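Local structure of L-hydantoinase (Arthrobacter aurescens, 1GKR) at residues Leu342-Thr347 against Met417-Pro423; Leu336-Thr340 against Phe405-Tyr411; Ser178-Ala184 against Cys233-His239; His260-Gln266 against Ile306-Asp312; Phe372-Lys378 against Gln447-Arg451. The protein hydrolyses the ring of hydantoins, preferring aryl over alkyl derivatives, as a zinc-dependent cyclic amidase with substrate-dependent enantioselectivity that works as a homotetramer. One frame throughout, in Å; residues are numbered along the deposited sequence.

Contact 1 (Leu342-Thr347 against Met417-Pro423)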
# COMPACT_ATOMS: atom_id res chain seq x y z
N LEU A 342 -11.36 34.26 4.86
CA LEU A 342 -12.11 33.82 6.04
C LEU A 342 -13.61 33.79 5.77
O LEU A 342 -14.27 32.78 5.99
CB LEU A 342 -11.84 34.72 7.25
CG LEU A 342 -11.74 34.10 8.66
CD1 LEU A 342 -12.04 35.16 9.70
CD2 LEU A 342 -12.69 32.94 8.83
N PRO A 343 -14.17 34.92 5.31
CA PRO A 343 -15.61 34.88 5.06
C PRO A 343 -16.07 33.78 4.10
O PRO A 343 -17.17 33.23 4.24
CB PRO A 343 -15.93 36.30 4.56
CG PRO A 343 -14.59 36.93 4.30
CD PRO A 343 -13.66 36.30 5.28
N MET A 344 -15.23 33.43 3.13
CA MET A 344 -15.62 32.39 2.21
C MET A 344 -15.67 31.05 2.94
O MET A 344 -16.61 30.27 2.75
CB MET A 344 -14.67 32.34 1.03
CG MET A 344 -15.38 32.32 -0.32
SD MET A 344 -16.70 33.57 -0.42
CE MET A 344 -17.85 32.76 -1.46
N MET A 345 -14.68 30.77 3.80
CA MET A 345 -14.64 29.51 4.56
C MET A 345 -15.76 29.48 5.60
O MET A 345 -16.41 28.45 5.80
CB MET A 345 -13.30 29.34 5.27
CG MET A 345 -12.12 29.15 4.35
SD MET A 345 -12.47 28.00 3.01
CE MET A 345 -12.69 26.46 3.90
N LEU A 346 -15.96 30.61 6.27
CA LEU A 346 -17.01 30.73 7.27
C LEU A 346 -18.37 30.51 6.61
O LEU A 346 -19.21 29.77 7.11
CB LEU A 346 -16.95 32.12 7.87
CG LEU A 346 -16.51 32.32 9.32
CD1 LEU A 346 -15.56 31.23 9.77
CD2 LEU A 346 -15.88 33.70 9.43
N THR A 347 -18.57 31.16 5.47
CA THR A 347 -19.83 31.09 4.73
C THR A 347 -20.18 29.73 4.12
O THR A 347 -21.24 29.19 4.40
CB THR A 347 -19.86 32.16 3.62
OG1 THR A 347 -19.93 33.46 4.21
CG2 THR A 347 -21.04 31.96 2.70
N MET A 417 -20.75 36.94 -4.83
CA MET A 417 -21.18 35.83 -4.00
C MET A 417 -21.61 36.24 -2.61
O MET A 417 -21.12 37.21 -2.05
CB MET A 417 -20.08 34.79 -3.91
CG MET A 417 -20.05 33.88 -5.09
SD MET A 417 -18.75 32.67 -4.90
CE MET A 417 -18.15 32.63 -6.63
N PRO A 418 -22.56 35.49 -2.04
CA PRO A 418 -23.06 35.79 -0.70
C PRO A 418 -22.07 35.48 0.41
O PRO A 418 -21.22 34.59 0.28
CB PRO A 418 -24.32 34.93 -0.60
CG PRO A 418 -23.98 33.76 -1.43
CD PRO A 418 -23.31 34.38 -2.64
N VAL A 419 -22.19 36.24 1.50
CA VAL A 419 -21.34 36.10 2.67
C VAL A 419 -22.26 36.06 3.88
O VAL A 419 -23.01 37.00 4.13
CB VAL A 419 -20.41 37.32 2.79
CG1 VAL A 419 -19.61 37.24 4.07
CG2 VAL A 419 -19.52 37.41 1.57
N THR A 420 -22.21 34.97 4.64
CA THR A 420 -23.07 34.84 5.82
C THR A 420 -22.30 34.86 7.13
O THR A 420 -22.89 34.79 8.21
CB THR A 420 -23.91 33.55 5.77
OG1 THR A 420 -23.03 32.41 5.71
CG2 THR A 420 -24.82 33.55 4.55
N GLY A 421 -20.98 34.96 7.05
CA GLY A 421 -20.19 34.99 8.27
C GLY A 421 -18.93 35.78 8.01
O GLY A 421 -18.38 35.72 6.91
N ALA A 422 -18.46 36.53 9.00
CA ALA A 422 -17.25 37.32 8.81
C ALA A 422 -16.74 37.93 10.09
O ALA A 422 -17.49 38.08 11.06
CB ALA A 422 -17.51 38.41 7.80
N PRO A 423 -15.45 38.27 10.13
CA PRO A 423 -14.95 38.89 11.36
C PRO A 423 -15.51 40.30 11.37
O PRO A 423 -15.54 40.95 10.33
CB PRO A 423 -13.43 38.86 11.16
CG PRO A 423 -13.28 38.95 9.66
CD PRO A 423 -14.38 38.07 9.13
O HOH W 1 -24.03 30.39 4.03
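Residues Met417-Pro423 run along one side of the helical turns Leu342-Thr347. At the start, Met417 SD meets the Met344 CE methyl at 3.6 Å. The carbonyl of Pro418 follows, with its O 3.6 Å from Thr347 CG2. Val419 sets CG1 against Pro343 CB at 3.8 Å. At Thr420 the contact turns polar. Thr420 N donates to Thr347 OG1 (2.8 Å), and that hydroxyl donates in turn to Pro343 O (2.8 Å), one turn back in the helix. Water 1 joins Thr347 O to Thr420 OG1, which also bonds Asn351. Gly421 N adds a weak bond to Thr347 OG1 (3.4 Å). A side chain at Gly421 would crowd Leu346 CB. Ala422 CB then lies 4.2 Å from Pro343 CB, and Pro423 CD packs on Leu342 CD1 at 3.8 Å. The arrangement joins helix 341-350 to the start of the broken strand 418-428. Strand 389-393 flanks it through Leu390, which touches both Leu342 and Pro423, while helix 357-372 packs on Leu346 through Leu360.

Contact 2 (Leu336-Thr340 against Phe405-Tyr411)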
# COMPACT_ATOMS: atom_id res chain seq x y z
N LEU A 336 -7.04 37.59 -6.08
CA LEU A 336 -6.94 38.25 -4.78
C LEU A 336 -7.69 37.34 -3.82
O LEU A 336 -8.54 36.57 -4.25
CB LEU A 336 -7.61 39.63 -4.82
CG LEU A 336 -7.00 40.62 -5.82
CD1 LEU A 336 -7.73 41.94 -5.75
CD2 LEU A 336 -5.54 40.85 -5.49
N GLY A 337 -7.36 37.41 -2.54
CA GLY A 337 -8.05 36.54 -1.59
C GLY A 337 -7.92 36.97 -0.14
O GLY A 337 -8.56 36.40 0.75
N LEU A 338 -7.11 37.99 0.10
CA LEU A 338 -6.90 38.48 1.44
C LEU A 338 -8.16 38.96 2.13
O LEU A 338 -8.30 38.86 3.35
CB LEU A 338 -5.89 39.61 1.39
CG LEU A 338 -4.65 39.50 2.26
CD1 LEU A 338 -4.28 38.06 2.48
CD2 LEU A 338 -3.53 40.25 1.57
N GLU A 339 -9.09 39.49 1.36
CA GLU A 339 -10.32 40.03 1.93
C GLU A 339 -11.48 39.04 1.93
O GLU A 339 -12.46 39.24 2.63
CB GLU A 339 -10.70 41.31 1.17
CG GLU A 339 -11.30 42.38 2.05
CD GLU A 339 -11.44 43.71 1.34
OE1 GLU A 339 -10.42 44.21 0.82
OE2 GLU A 339 -12.56 44.25 1.32
N THR A 340 -11.36 37.97 1.15
CA THR A 340 -12.42 36.97 1.04
C THR A 340 -12.13 35.58 1.61
O THR A 340 -13.02 34.72 1.65
CB THR A 340 -12.81 36.80 -0.42
OG1 THR A 340 -11.65 36.44 -1.18
CG2 THR A 340 -13.38 38.07 -0.97
N PHE A 405 -12.96 46.50 -2.24
CA PHE A 405 -11.68 46.00 -1.75
C PHE A 405 -10.74 47.12 -1.40
O PHE A 405 -10.67 48.13 -2.10
CB PHE A 405 -11.01 45.12 -2.81
CG PHE A 405 -11.54 43.71 -2.86
CD1 PHE A 405 -12.67 43.34 -2.13
CD2 PHE A 405 -10.91 42.75 -3.65
CE1 PHE A 405 -13.17 42.04 -2.20
CE2 PHE A 405 -11.40 41.45 -3.72
CZ PHE A 405 -12.53 41.09 -3.00
N ARG A 406 -10.00 46.94 -0.32
CA ARG A 406 -9.05 47.95 0.13
C ARG A 406 -7.70 47.81 -0.58
O ARG A 406 -6.87 48.70 -0.53
CB ARG A 406 -8.87 47.80 1.63
CG ARG A 406 -10.19 47.65 2.36
CD ARG A 406 -10.94 48.94 2.34
NE ARG A 406 -10.18 49.97 3.04
CZ ARG A 406 -10.12 51.25 2.68
NH1 ARG A 406 -10.78 51.68 1.60
NH2 ARG A 406 -9.41 52.12 3.40
N SER A 407 -7.50 46.68 -1.26
CA SER A 407 -6.25 46.42 -1.96
C SER A 407 -6.07 47.25 -3.22
O SER A 407 -6.99 47.94 -3.66
CB SER A 407 -6.17 44.94 -2.33
OG SER A 407 -7.24 44.58 -3.17
N LEU A 408 -4.88 47.17 -3.81
CA LEU A 408 -4.59 47.91 -5.03
C LEU A 408 -5.57 47.51 -6.13
O LEU A 408 -6.16 48.37 -6.77
CB LEU A 408 -3.16 47.65 -5.51
CG LEU A 408 -2.87 48.40 -6.81
CD1 LEU A 408 -2.89 49.89 -6.52
CD2 LEU A 408 -1.53 47.98 -7.41
N HIS A 409 -5.74 46.21 -6.35
CA HIS A 409 -6.67 45.76 -7.37
C HIS A 409 -8.07 45.54 -6.82
O HIS A 409 -8.25 45.22 -5.65
CB HIS A 409 -6.14 44.51 -8.05
CG HIS A 409 -4.98 44.79 -8.94
ND1 HIS A 409 -5.06 45.68 -9.99
CD2 HIS A 409 -3.70 44.35 -8.91
CE1 HIS A 409 -3.88 45.77 -10.57
NE2 HIS A 409 -3.03 44.98 -9.94
N LYS A 410 -9.07 45.71 -7.68
CA LYS A 410 -10.45 45.58 -7.27
C LYS A 410 -11.30 44.58 -8.03
O LYS A 410 -12.33 44.94 -8.57
CB LYS A 410 -11.13 46.95 -7.36
CG LYS A 410 -11.05 47.82 -6.12
CD LYS A 410 -9.76 48.60 -5.98
CE LYS A 410 -9.88 49.52 -4.77
NZ LYS A 410 -8.60 50.20 -4.39
N TYR A 411 -10.88 43.33 -8.08
CA TYR A 411 -11.68 42.30 -8.75
C TYR A 411 -11.49 40.98 -8.01
O TYR A 411 -10.51 40.80 -7.30
CB TYR A 411 -11.28 42.18 -10.21
CG TYR A 411 -9.84 41.80 -10.44
CD1 TYR A 411 -9.45 40.46 -10.44
CD2 TYR A 411 -8.88 42.77 -10.66
CE1 TYR A 411 -8.13 40.10 -10.66
CE2 TYR A 411 -7.55 42.43 -10.88
CZ TYR A 411 -7.18 41.09 -10.88
OH TYR A 411 -5.88 40.74 -11.10
O HOH W 2 -9.12 38.18 -8.15
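This is a loop-to-loop contact, mixed apolar and polar, with no regular secondary structure on either side. Leu336-Thr340 lead into helix 341-350, and Phe405-Tyr411 lie between strands 398-399 and 418-428. Leu336 points into the curve of the second loop. Leu336 CD1 lies 3.9 Å from Phe405 CD2, near the plane of the ring, 3.3 Å from His409 O and 3.4 Å from Tyr411 O. Within that loop, Ser407 OG donates to His409 O at 2.8 Å. Glu339 CB sits over one face of the Phe405 ring, and Thr340 CG2 approaches Phe405 CZ at 3.7 Å. The polar link is Arg406 N to Glu339 OE1, 3.0 Å and nearly straight. The same carboxylate oxygen bonds Ser81 of helix 75-85, so it ties both loops to that helix. Water 2 accepts from Leu336 N (3.0 Å) and donates to Tyr411 O (3.1 Å). The side chain of Leu336 is about 8 Å from that of His62, a zinc ligand. The arrangement fits the amidohydrolase TIM-barrel fold: Leu336-Thr340 belong to the loop after barrel strand 313-314, and the Phe405-Tyr411 loop packs on them outside the metal site.

Contact 3 (Ser178-Ala184 against Cys233-His239). With ZN (zinc ion), chain E.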
# COMPACT_ATOMS: atom_id res chain seq x y z
N SER A 178 15.00 25.16 8.83
CA SER A 178 14.01 26.09 8.33
C SER A 178 12.86 25.31 7.71
O SER A 178 12.67 24.13 8.01
CB SER A 178 14.64 27.01 7.30
OG SER A 178 13.72 27.99 6.83
N VAL A 179 12.10 25.97 6.85
CA VAL A 179 10.97 25.35 6.16
C VAL A 179 11.11 25.67 4.69
O VAL A 179 11.54 26.77 4.34
CB VAL A 179 9.62 25.94 6.64
CG1 VAL A 179 8.46 25.25 5.94
CG2 VAL A 179 9.51 25.82 8.13
N ILE A 180 10.78 24.73 3.82
CA ILE A 180 10.82 24.98 2.39
C ILE A 180 9.42 24.67 1.85
O ILE A 180 8.83 23.64 2.18
CB ILE A 180 11.84 24.09 1.66
CG1 ILE A 180 11.78 24.34 0.15
CG2 ILE A 180 11.56 22.64 1.92
CD1 ILE A 180 12.26 25.72 -0.25
N VAL A 181 8.86 25.58 1.07
CA VAL A 181 7.55 25.34 0.49
C VAL A 181 7.83 25.34 -1.00
O VAL A 181 8.74 26.04 -1.45
CB VAL A 181 6.53 26.46 0.86
CG1 VAL A 181 6.49 26.63 2.35
CG2 VAL A 181 6.89 27.77 0.21
N VAL A 182 7.09 24.57 -1.78
CA VAL A 182 7.33 24.54 -3.21
C VAL A 182 6.04 24.59 -3.99
O VAL A 182 4.97 24.26 -3.46
CB VAL A 182 8.07 23.24 -3.67
CG1 VAL A 182 9.25 22.97 -2.79
CG2 VAL A 182 7.14 22.08 -3.63
N HIS A 183 6.14 25.03 -5.24
CA HIS A 183 5.01 25.06 -6.15
C HIS A 183 5.28 23.79 -6.95
O HIS A 183 6.25 23.73 -7.72
CB HIS A 183 5.08 26.29 -7.06
CG HIS A 183 4.00 26.32 -8.10
ND1 HIS A 183 3.04 27.31 -8.15
CD2 HIS A 183 3.74 25.48 -9.14
CE1 HIS A 183 2.22 27.08 -9.16
NE2 HIS A 183 2.62 25.97 -9.78
N ALA A 184 4.47 22.77 -6.76
CA ALA A 184 4.74 21.53 -7.47
C ALA A 184 3.96 21.22 -8.73
O ALA A 184 2.81 20.80 -8.67
CB ALA A 184 4.63 20.35 -6.51
N CYS A 233 14.07 17.71 5.35
CA CYS A 233 13.68 19.09 5.67
C CYS A 233 12.17 19.21 5.79
O CYS A 233 11.44 18.47 5.14
CB CYS A 233 14.15 20.02 4.55
SG CYS A 233 13.57 19.50 2.90
N ARG A 234 11.69 20.15 6.60
CA ARG A 234 10.25 20.34 6.72
C ARG A 234 9.79 20.90 5.37
O ARG A 234 10.32 21.90 4.88
CB ARG A 234 9.91 21.34 7.83
CG ARG A 234 8.53 21.08 8.39
CD ARG A 234 7.94 22.27 9.07
NE ARG A 234 8.32 22.45 10.47
CZ ARG A 234 8.13 21.56 11.43
NH1 ARG A 234 7.57 20.39 11.15
NH2 ARG A 234 8.43 21.85 12.69
N LEU A 235 8.82 20.23 4.77
CA LEU A 235 8.31 20.61 3.46
C LEU A 235 6.81 20.86 3.44
O LEU A 235 6.04 20.08 3.99
CB LEU A 235 8.63 19.50 2.48
CG LEU A 235 7.88 19.56 1.15
CD1 LEU A 235 8.36 20.78 0.40
CD2 LEU A 235 8.13 18.32 0.32
N ILE A 236 6.39 21.95 2.81
CA ILE A 236 4.96 22.20 2.71
C ILE A 236 4.64 22.31 1.23
O ILE A 236 5.20 23.17 0.56
CB ILE A 236 4.53 23.54 3.31
CG1 ILE A 236 4.79 23.58 4.81
CG2 ILE A 236 3.04 23.75 3.04
CD1 ILE A 236 4.39 24.90 5.44
N VAL A 237 3.77 21.46 0.71
CA VAL A 237 3.41 21.59 -0.69
C VAL A 237 2.28 22.63 -0.76
O VAL A 237 1.21 22.43 -0.19
CB VAL A 237 2.94 20.27 -1.29
CG1 VAL A 237 2.52 20.47 -2.74
CG2 VAL A 237 4.06 19.24 -1.18
N LEU A 238 2.55 23.73 -1.46
CA LEU A 238 1.61 24.84 -1.60
C LEU A 238 0.46 24.51 -2.51
O LEU A 238 0.54 23.60 -3.34
CB LEU A 238 2.34 26.06 -2.14
CG LEU A 238 3.48 26.62 -1.29
CD1 LEU A 238 4.22 27.67 -2.08
CD2 LEU A 238 2.92 27.20 -0.02
N HIS A 239 -0.62 25.27 -2.35
CA HIS A 239 -1.85 25.12 -3.14
C HIS A 239 -2.03 23.81 -3.89
O HIS A 239 -1.80 23.76 -5.10
CB HIS A 239 -1.96 26.25 -4.15
CG HIS A 239 -0.69 26.51 -4.88
ND1 HIS A 239 0.11 25.50 -5.35
CD2 HIS A 239 -0.07 27.67 -5.22
CE1 HIS A 239 1.17 26.02 -5.96
NE2 HIS A 239 1.08 27.33 -5.89
ZN ZN E . 2.35 28.86 -6.99
O HOH W 3 13.79 21.27 7.85
O HOH W 4 2.16 23.14 -5.41
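One zinc ion joins the ends of both segments, bound by His183 ND1 at 2.0 Å and His239 NE2 at 2.3 Å. Lys147 completes the protein ligands through its carbamate. The two imidazoles meet as an offset edge-to-face pair, the edge of His239 toward the face of His183, with centroids 4.4 Å apart. Behind them run parallel strands 179-182 and 234-237. Ile180 N donates to Arg234 O (3.1 Å), Ile236 N to Ile180 O (3.0 Å), and Leu238 N to Val182 O (3.2 Å). The bond from Val182 N to Ile236 O (3.3 Å) is weak. Water 4 closes the zinc end, accepting from Ala184 N and donating to Leu238 O, both at 2.7 Å. On one face of the sheet, Val179 CG1 meets Ile236 CD1 (4.1 Å) and Val181 CG2 meets Leu238 CD1 (3.5 Å). Phe372 packs on this face. On the other, Leu235 CD1 touches Ile180 CG2 and Val182 CG1, each at 4.0 Å. Helices 163-176 and 214-231 cover that side. Glu185 bonds His183 NE2, consistent with holding ND1 toward the metal. The chemistry implies that zinc ties two neighbouring strands together: His183 and His239 lie just past their C-terminal ends and share one metal.

Contact 4 (His260-Gln266 against Ile306-Asp312). With ZN (zinc ion), chain F.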
# COMPACT_ATOMS: atom_id res chain seq x y z
N HIS A 260 3.78 18.43 4.61
CA HIS A 260 2.42 18.90 4.88
C HIS A 260 1.70 19.41 3.65
O HIS A 260 2.31 19.82 2.67
CB HIS A 260 2.50 19.99 5.91
CG HIS A 260 3.40 19.64 7.04
ND1 HIS A 260 2.94 19.13 8.23
CD2 HIS A 260 4.75 19.59 7.10
CE1 HIS A 260 3.96 18.79 8.98
NE2 HIS A 260 5.08 19.05 8.32
N CYS A 261 0.38 19.42 3.73
CA CYS A 261 -0.40 19.85 2.59
C CYS A 261 -1.16 21.16 2.77
O CYS A 261 -1.87 21.37 3.76
CB CYS A 261 -1.37 18.74 2.24
SG CYS A 261 -2.46 19.20 0.96
N GLU A 262 -0.99 22.05 1.81
CA GLU A 262 -1.69 23.32 1.85
C GLU A 262 -2.65 23.40 0.68
O GLU A 262 -2.35 22.93 -0.41
CB GLU A 262 -0.72 24.50 1.72
CG GLU A 262 -1.44 25.85 1.72
CD GLU A 262 -0.70 26.95 0.98
OE1 GLU A 262 -0.63 26.92 -0.27
OE2 GLU A 262 -0.18 27.84 1.65
N SER A 263 -3.83 23.95 0.93
CA SER A 263 -4.77 24.19 -0.15
C SER A 263 -5.35 25.55 0.18
O SER A 263 -4.91 26.19 1.13
CB SER A 263 -5.86 23.14 -0.22
OG SER A 263 -6.55 23.31 -1.44
N GLY A 264 -6.33 26.01 -0.58
CA GLY A 264 -6.85 27.32 -0.29
C GLY A 264 -8.29 27.51 -0.69
O GLY A 264 -8.84 26.73 -1.47
N PRO A 265 -8.92 28.58 -0.20
CA PRO A 265 -10.31 28.86 -0.52
C PRO A 265 -10.66 28.90 -2.00
O PRO A 265 -11.81 28.67 -2.36
CB PRO A 265 -10.59 30.17 0.22
CG PRO A 265 -9.25 30.79 0.39
CD PRO A 265 -8.33 29.64 0.64
N GLN A 266 -9.69 29.17 -2.87
CA GLN A 266 -9.97 29.19 -4.32
C GLN A 266 -10.29 27.80 -4.84
O GLN A 266 -11.08 27.65 -5.77
CB GLN A 266 -8.77 29.69 -5.14
CG GLN A 266 -7.81 30.52 -4.39
CD GLN A 266 -6.81 29.70 -3.63
OE1 GLN A 266 -5.72 29.43 -4.12
NE2 GLN A 266 -7.18 29.29 -2.43
N ILE A 306 -5.98 17.94 5.08
CA ILE A 306 -5.44 19.19 4.59
C ILE A 306 -4.89 19.94 5.79
O ILE A 306 -5.64 20.36 6.66
CB ILE A 306 -6.52 19.97 3.87
CG1 ILE A 306 -6.91 19.19 2.61
CG2 ILE A 306 -6.03 21.37 3.57
CD1 ILE A 306 -7.86 19.90 1.71
N ASP A 307 -3.58 20.10 5.84
CA ASP A 307 -2.93 20.75 6.97
C ASP A 307 -3.10 22.24 7.15
O ASP A 307 -3.30 22.71 8.27
CB ASP A 307 -1.44 20.41 6.93
CG ASP A 307 -1.21 18.92 6.94
OD1 ASP A 307 -1.51 18.31 7.98
OD2 ASP A 307 -0.76 18.37 5.91
N THR A 308 -3.01 23.01 6.07
CA THR A 308 -3.16 24.45 6.17
C THR A 308 -3.92 25.03 4.99
O THR A 308 -4.04 24.42 3.92
CB THR A 308 -1.80 25.17 6.19
OG1 THR A 308 -1.15 24.97 4.94
CG2 THR A 308 -0.92 24.64 7.31
N LEU A 309 -4.43 26.24 5.19
CA LEU A 309 -5.15 26.95 4.15
C LEU A 309 -4.41 28.27 3.95
O LEU A 309 -4.06 28.96 4.91
CB LEU A 309 -6.59 27.17 4.60
CG LEU A 309 -7.71 26.47 3.82
CD1 LEU A 309 -7.29 25.09 3.41
CD2 LEU A 309 -8.96 26.42 4.68
N GLY A 310 -4.13 28.61 2.70
CA GLY A 310 -3.44 29.85 2.40
C GLY A 310 -4.20 30.49 1.25
O GLY A 310 -4.67 29.78 0.37
N SER A 311 -4.31 31.81 1.23
CA SER A 311 -5.08 32.46 0.17
C SER A 311 -4.41 32.50 -1.20
O SER A 311 -5.07 32.34 -2.23
CB SER A 311 -5.41 33.89 0.59
OG SER A 311 -4.21 34.63 0.75
N ASP A 312 -3.10 32.69 -1.19
CA ASP A 312 -2.34 32.84 -2.43
C ASP A 312 -2.84 34.14 -3.10
O ASP A 312 -2.98 34.24 -4.33
CB ASP A 312 -2.51 31.64 -3.37
CG ASP A 312 -1.49 31.65 -4.50
OD1 ASP A 312 -0.40 32.24 -4.31
OD2 ASP A 312 -1.75 31.07 -5.57
ZN ZN F . 1.56 31.60 -4.85
O HOH W 5 0.60 18.84 9.95
O HOH W 6 -3.70 29.13 -6.45
O HOH W 7 0.69 31.01 -7.13
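Asp307 takes an m rotamer that folds its carboxylate back onto the neighbouring strand. There Asp307 OD2 accepts from Cys261 N at 2.7 Å. Its OD1 shares water 5 with His260 ND1, while His260 NE2 bonds Asp258. Beside it, the parallel ladder runs through Thr308 N to Cys261 O (3.1 Å), Ser263 N to Thr308 O (3.0 Å) and Gly310 N to Ser263 O (3.0 Å). Glu262 is t at chi1 and chi2. Extended so, Glu262 OE2 lies 3.9 Å from Gly310 CA, where a beta carbon would clash. Its OE1 bonds His239 N and His60 ND1. The p rotamer of Thr308 puts OG1 3.3 Å from Glu262 CB and bonds it to Glu59. On the opposite face Ser263 CB touches Ile306 CG2 at 4.2 Å, and Ser263 OG bonds Val240 O. Asp312 is t at chi1, and its OD1 binds zinc at 2.1 Å. Asp312 OD2 accepts from water 7, whose O is 2.5 Å from the ZN ion, and from water 6, which also donates to Gln266 OE1. His60, His62 and carboxylated Lys147 complete the protein ligands. A zinc-binding aspartate just past a barrel strand, joined by histidines and a carboxylated lysine, is characteristic of binuclear amidohydrolase TIM barrels.

Contact 5 (Phe372-Lys378 against Gln447-Arg451)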
# COMPACT_ATOMS: atom_id res chain seq x y z
N PHE A 372 5.81 27.06 10.99
CA PHE A 372 6.87 28.04 10.78
C PHE A 372 7.60 28.45 12.04
O PHE A 372 8.55 29.25 11.99
CB PHE A 372 6.31 29.26 10.07
CG PHE A 372 6.11 29.04 8.61
CD1 PHE A 372 7.19 29.10 7.73
CD2 PHE A 372 4.84 28.74 8.11
CE1 PHE A 372 7.00 28.85 6.37
CE2 PHE A 372 4.64 28.49 6.76
CZ PHE A 372 5.71 28.54 5.88
N GLY A 373 7.16 27.91 13.16
CA GLY A 373 7.81 28.22 14.42
C GLY A 373 7.49 29.57 15.02
O GLY A 373 8.29 30.10 15.76
N ILE A 374 6.33 30.13 14.71
CA ILE A 374 5.97 31.42 15.30
C ILE A 374 4.79 31.15 16.22
O ILE A 374 4.11 32.08 16.67
CB ILE A 374 5.56 32.44 14.20
CG1 ILE A 374 4.38 31.92 13.38
CG2 ILE A 374 6.73 32.70 13.27
CD1 ILE A 374 3.98 32.85 12.24
N TYR A 375 4.61 29.87 16.55
CA TYR A 375 3.47 29.42 17.32
C TYR A 375 2.96 30.10 18.57
O TYR A 375 2.25 31.11 18.46
CB TYR A 375 3.54 27.93 17.64
CG TYR A 375 2.29 27.45 18.38
CD1 TYR A 375 1.01 27.67 17.86
CD2 TYR A 375 2.38 26.82 19.61
CE1 TYR A 375 -0.14 27.27 18.56
CE2 TYR A 375 1.26 26.42 20.32
CZ TYR A 375 -0.01 26.64 19.79
OH TYR A 375 -1.12 26.22 20.52
N PRO A 376 3.35 29.63 19.76
CA PRO A 376 2.75 30.36 20.89
C PRO A 376 2.45 31.86 20.63
O PRO A 376 1.37 32.35 20.99
CB PRO A 376 3.72 30.08 22.03
CG PRO A 376 5.03 29.97 21.32
CD PRO A 376 4.72 29.18 20.07
N GLN A 377 3.36 32.58 19.96
CA GLN A 377 3.14 34.00 19.68
C GLN A 377 1.90 34.29 18.83
O GLN A 377 1.06 35.11 19.21
CB GLN A 377 4.36 34.62 19.01
CG GLN A 377 4.26 36.13 18.91
CD GLN A 377 5.44 36.76 18.19
OE1 GLN A 377 6.43 36.10 17.90
NE2 GLN A 377 5.32 38.05 17.91
N LYS A 378 1.79 33.63 17.67
CA LYS A 378 0.63 33.80 16.79
C LYS A 378 -0.11 32.47 16.69
O LYS A 378 0.43 31.44 17.04
CB LYS A 378 1.07 34.20 15.38
CG LYS A 378 1.92 35.44 15.31
CD LYS A 378 1.14 36.65 15.75
CE LYS A 378 1.99 37.90 15.68
NZ LYS A 378 1.20 39.10 16.05
N GLN A 447 4.31 44.76 12.74
CA GLN A 447 5.63 44.40 13.22
C GLN A 447 6.12 43.15 12.51
O GLN A 447 5.33 42.31 12.06
CB GLN A 447 5.60 44.07 14.70
CG GLN A 447 4.84 45.02 15.55
CD GLN A 447 5.70 46.13 16.06
OE1 GLN A 447 6.12 47.00 15.29
NE2 GLN A 447 5.98 46.12 17.36
N PHE A 448 7.43 43.02 12.45
CA PHE A 448 8.09 41.88 11.86
C PHE A 448 7.99 40.76 12.89
O PHE A 448 8.19 41.00 14.08
CB PHE A 448 9.55 42.25 11.63
CG PHE A 448 10.39 41.13 11.12
CD1 PHE A 448 10.16 40.57 9.87
CD2 PHE A 448 11.46 40.67 11.87
CE1 PHE A 448 10.98 39.55 9.38
CE2 PHE A 448 12.30 39.66 11.38
CZ PHE A 448 12.06 39.10 10.14
N VAL A 449 7.64 39.55 12.48
CA VAL A 449 7.58 38.46 13.45
C VAL A 449 8.50 37.36 12.93
O VAL A 449 8.68 37.20 11.73
CB VAL A 449 6.13 37.94 13.70
CG1 VAL A 449 5.14 38.78 12.94
CG2 VAL A 449 6.00 36.48 13.36
N THR A 450 9.09 36.60 13.85
CA THR A 450 10.01 35.56 13.45
C THR A 450 10.15 34.42 14.46
O THR A 450 9.30 34.22 15.31
CB THR A 450 11.38 36.19 13.20
OG1 THR A 450 12.24 35.22 12.58
CG2 THR A 450 11.98 36.65 14.52
N ARG A 451 11.25 33.69 14.33
CA ARG A 451 11.64 32.54 15.16
C ARG A 451 11.34 31.24 14.42
O ARG A 451 12.20 30.70 13.68
CB ARG A 451 10.96 32.58 16.53
CG ARG A 451 10.69 31.19 17.12
CD ARG A 451 10.53 31.22 18.62
NE ARG A 451 11.70 31.86 19.22
CZ ARG A 451 12.96 31.48 19.00
NH1 ARG A 451 13.22 30.45 18.19
NH2 ARG A 451 13.96 32.13 19.58
O HOH W 8 8.99 37.32 16.60
O HOH W 9 7.75 40.21 17.04
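Val449 lays its side chain over Ile374, CG2 to CG2 at 3.9 Å, and its CG1 reaches Lys378 CE at 4.3 Å. Helix 357-372 ends here in a Schellman motif. Gly373, with positive phi, turns the chain out of the helix toward Ile374. The last modelled residues, Gln447-Arg451, pass across this turn. No direct hydrogen bond joins the two segments. Water does this instead: water 8 donates to Gln377 OE1 (3.1 Å) and accepts from Thr450 N (2.8 Å). Water 9 donates to Phe448 O (3.1 Å) and accepts weakly from Gln377 NE2 (3.4 Å), whose stronger partner is Asp386. The ammonium of Lys378 forms salt bridges with Asp120, Asp386 and Asp388. Gln447 and Val449 hold backbone bonds to Phe121, so the tail runs beside strand 120-123. Phe372 turns its ring away toward strand 179-182. At the end of the model, Gly373 O lies only 3.0 Å from Arg451 CG, and Ile374 CG2 sits 3.6 Å from Thr450 O.

Overall arrangement
Contacts 3 and 4 come first along the chain and lie in one parallel sheet, in which strands 234-237 and 259-263 are neighbours. Their centres are about 12 Å apart. Together they bring ligands of both zinc ions into one site. Contacts 1, 2 and 5 follow, and their segments alternate along the chain. Contacts 1 and 2 adjoin in sequence, with centres about 15 Å apart. Each touches contact 4: Met345 packs on Leu309 and Pro265, and Leu338 on Ser311. Contact 5 lies about 18 Å from contact 3, centre to centre, and reaches it through Phe372. The later part of the chain thus packs against the parallel sheet and the turns beyond it that hold His183, His239 and Asp312.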